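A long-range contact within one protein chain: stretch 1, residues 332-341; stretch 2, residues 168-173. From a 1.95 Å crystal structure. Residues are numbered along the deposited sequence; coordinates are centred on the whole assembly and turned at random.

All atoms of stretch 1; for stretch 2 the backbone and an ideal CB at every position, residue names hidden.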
# COMPACT_ATOMS: atom_id res chain seq x y z
N GLY A 332 1.09 4.47 12.10
CA GLY A 332 0.73 3.22 11.47
C GLY A 332 1.43 1.98 12.01
O GLY A 332 2.19 2.05 12.96
N ALA A 333 1.12 0.84 11.39
CA ALA A 333 1.78 -0.43 11.66
C ALA A 333 2.13 -1.09 10.33
O ALA A 333 1.29 -1.09 9.42
CB ALA A 333 0.86 -1.33 12.45
N PRO A 334 3.34 -1.69 10.20
CA PRO A 334 3.63 -2.43 8.98
C PRO A 334 2.68 -3.60 8.77
O PRO A 334 2.35 -4.31 9.73
CB PRO A 334 5.07 -2.95 9.17
CG PRO A 334 5.62 -2.27 10.33
CD PRO A 334 4.46 -1.75 11.16
N MET A 335 2.26 -3.81 7.53
CA MET A 335 1.61 -5.05 7.16
C MET A 335 2.45 -6.25 7.62
O MET A 335 3.69 -6.19 7.60
CB MET A 335 1.41 -5.12 5.65
CG MET A 335 0.29 -4.27 5.15
SD MET A 335 -0.03 -4.51 3.45
CE MET A 335 1.42 -3.75 2.67
N PRO A 336 1.78 -7.36 7.99
CA PRO A 336 2.52 -8.59 8.18
C PRO A 336 3.01 -9.10 6.84
O PRO A 336 2.32 -8.95 5.81
CB PRO A 336 1.47 -9.57 8.73
CG PRO A 336 0.31 -8.75 9.14
CD PRO A 336 0.34 -7.56 8.21
N ASN A 337 4.19 -9.73 6.85
CA ASN A 337 4.73 -10.32 5.64
C ASN A 337 4.63 -11.85 5.63
O ASN A 337 5.11 -12.48 4.72
CB ASN A 337 6.16 -9.83 5.38
CG ASN A 337 7.23 -10.65 6.09
OD1 ASN A 337 6.96 -11.51 6.94
ND2 ASN A 337 8.48 -10.37 5.74
N ILE A 338 3.96 -12.41 6.63
CA ILE A 338 3.84 -13.89 6.74
C ILE A 338 2.93 -14.49 5.68
O ILE A 338 2.03 -13.81 5.15
CB ILE A 338 3.38 -14.33 8.16
CG1 ILE A 338 2.03 -13.71 8.56
CG2 ILE A 338 4.45 -13.97 9.18
CD1 ILE A 338 1.44 -14.31 9.82
N PRO A 339 3.14 -15.77 5.35
CA PRO A 339 2.37 -16.37 4.26
C PRO A 339 0.86 -16.27 4.41
O PRO A 339 0.15 -16.13 3.42
CB PRO A 339 2.82 -17.84 4.28
CG PRO A 339 4.18 -17.78 4.86
CD PRO A 339 4.12 -16.72 5.90
N GLU A 340 0.40 -16.36 5.66
CA GLU A 340 -1.01 -16.37 6.00
C GLU A 340 -1.75 -15.06 5.68
O GLU A 340 -2.96 -15.06 5.47
CB GLU A 340 -1.15 -16.69 7.50
CG GLU A 340 -0.72 -18.12 7.86
CD GLU A 340 0.77 -18.28 8.21
OE1 GLU A 340 1.54 -17.29 8.17
OE2 GLU A 340 1.16 -19.41 8.53
N MET A 341 -1.02 -13.95 5.61
CA MET A 341 -1.61 -12.67 5.21
C MET A 341 -2.40 -12.80 3.89
O MET A 341 -3.47 -12.21 3.75
CB MET A 341 -0.52 -11.58 5.11
CG MET A 341 -1.04 -10.17 5.24
SD MET A 341 -2.14 -9.87 6.64
CE MET A 341 -3.69 -9.50 5.81
N UNK A 168 -7.68 -2.79 16.88
CA UNK A 168 -6.78 -3.80 16.30
C UNK A 168 -5.38 -3.22 16.16
O UNK A 168 -5.19 -2.31 15.38
CB UNK A 168 -7.30 -4.28 14.94
N UNK A 169 -4.41 -3.73 16.92
CA UNK A 169 -3.00 -3.29 16.79
C UNK A 169 -2.48 -3.59 15.37
O UNK A 169 -1.87 -2.75 14.72
CB UNK A 169 -2.12 -3.98 17.83
N UNK A 170 -2.76 -4.79 14.91
CA UNK A 170 -2.46 -5.20 13.57
C UNK A 170 -3.45 -6.29 13.22
O UNK A 170 -4.51 -6.37 13.87
CB UNK A 170 -1.01 -5.67 13.43
N UNK A 171 -3.16 -7.09 12.19
CA UNK A 171 -4.04 -8.15 11.75
C UNK A 171 -4.03 -9.29 12.76
O UNK A 171 -5.08 -9.84 13.10
CB UNK A 171 -3.63 -8.65 10.36
N UNK A 172 -2.84 -9.64 13.24
CA UNK A 172 -2.63 -10.78 14.13
C UNK A 172 -1.98 -10.33 15.43
O UNK A 172 -1.16 -9.42 15.44
CB UNK A 172 -1.77 -11.84 13.45
N UNK A 173 -2.32 -11.01 16.53
CA UNK A 173 -1.65 -10.81 17.82
C UNK A 173 -0.19 -11.29 17.74
O UNK A 173 0.12 -12.24 17.02
CB UNK A 173 -2.40 -11.55 18.93

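Position 168 lies out of reach of stretch 1. Nothing of that stretch comes within 5.5 Å of its ideal CB, so the contact sets no preference. The deposited residue is Ala168, which takes no part.

At position 169, CA-to-CB points sideways and the ideal CB again has no neighbour in stretch 1. A short side chain would stay clear of the contact. A longer one, polar or not, could reach back toward the start of strand 333-334. The residue is Glu169. The end of the side chain comes nearer than its base. No hydrogen bond or salt bridge to stretch 1 results. The backbone makes the closer approach, with Glu169 O 3.8 Å from Ala333 CB.

Position 170 faces stretch 1. Its backbone is extended, with phi/psi of -153/-162, and CA-to-CB points toward the other stretch. The ideal CB is 4.8 Å from Ala333 CB and 5.2 Å from Pro334 O. Pro334 O is a carbonyl acceptor too far for a hydroxyl on CB but within reach of a donor one atom further out, so asparagine suits. A small apolar residue would fit but leave the carbonyl without this partner. The residue is Asn170. Its ND2 donates to Pro334 O at 2.8 Å, with an N-H...acceptor angle of 158°. The other end of the amide is also used: Asn170 OD1 accepts from the backbone N of position 171 at 2.6 Å. The side chain thus ties the two stretches together while bracing its own loop. Asn170 OD1 also lies 3.6 Å from Pro336 CD, a packing contact.

Position 171 also points toward stretch 1. Its ideal CB is 4.1 Å from Pro336 CG and 4.2 Å from Met341 SD. These neighbours are apolar and already close, so a compact apolar residue such as valine, alanine or isoleucine suits. The residue is Val171, with chi1 t. Val171 CB packs on Pro336 CG at 4.1 Å, and Val171 CG2 meets Met341 SD at 3.9 Å.

At position 172 the backbone is that of a strand, and CA-to-CB points toward stretch 1. The nearest atom to the ideal CB is Ile338 CD1, at 5.4 Å. That gap calls for a long side chain. Beyond it lie Pro336, Ile338, the aliphatic part of Glu340 and Met341, a largely apolar setting for leucine, methionine or an aromatic ring. The residue is Phe172, which has the largest covered area in the contact. Ile338 CD1 is 3.7 Å from Phe172 CE2, and Pro336 CG is 4.1 Å from Phe172 CD2. Glu340 CB approaches Phe172 CZ at 4.3 Å. Met341 SD sits 5.2 Å from the centroid of the Phe172 ring, an oblique sulfur-aromatic contact. Ile338, Glu340 and Met341, which all contact this ring, belong to one type I turn, with Met341 N hydrogen-bonded to Ile338 O at 3.1 Å.

Position 173 is out of reach, and many residues would serve. It is Ala173.

Stretch 2 168-173: AENVFA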
# COMPACT_ATOMS: atom_id res chain seq x y z
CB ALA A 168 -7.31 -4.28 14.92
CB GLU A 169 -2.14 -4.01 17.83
CG GLU A 169 -0.64 -3.75 17.76
CD GLU A 169 -0.26 -2.26 17.73
OE1 GLU A 169 -0.93 -1.43 18.40
OE2 GLU A 169 0.72 -1.92 17.03
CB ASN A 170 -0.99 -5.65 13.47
CG ASN A 170 -0.42 -5.52 12.04
OD1 ASN A 170 -1.09 -5.88 11.08
ND2 ASN A 170 0.80 -5.00 11.92
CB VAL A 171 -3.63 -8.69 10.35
CG1 VAL A 171 -4.46 -9.91 9.98
CG2 VAL A 171 -3.80 -7.60 9.29
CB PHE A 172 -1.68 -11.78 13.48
CG PHE A 172 -2.13 -12.31 12.15
CD1 PHE A 172 -3.21 -13.17 12.05
CD2 PHE A 172 -1.42 -12.01 11.00
CE1 PHE A 172 -3.60 -13.70 10.81
CE2 PHE A 172 -1.79 -12.53 9.78
CZ PHE A 172 -2.88 -13.38 9.68
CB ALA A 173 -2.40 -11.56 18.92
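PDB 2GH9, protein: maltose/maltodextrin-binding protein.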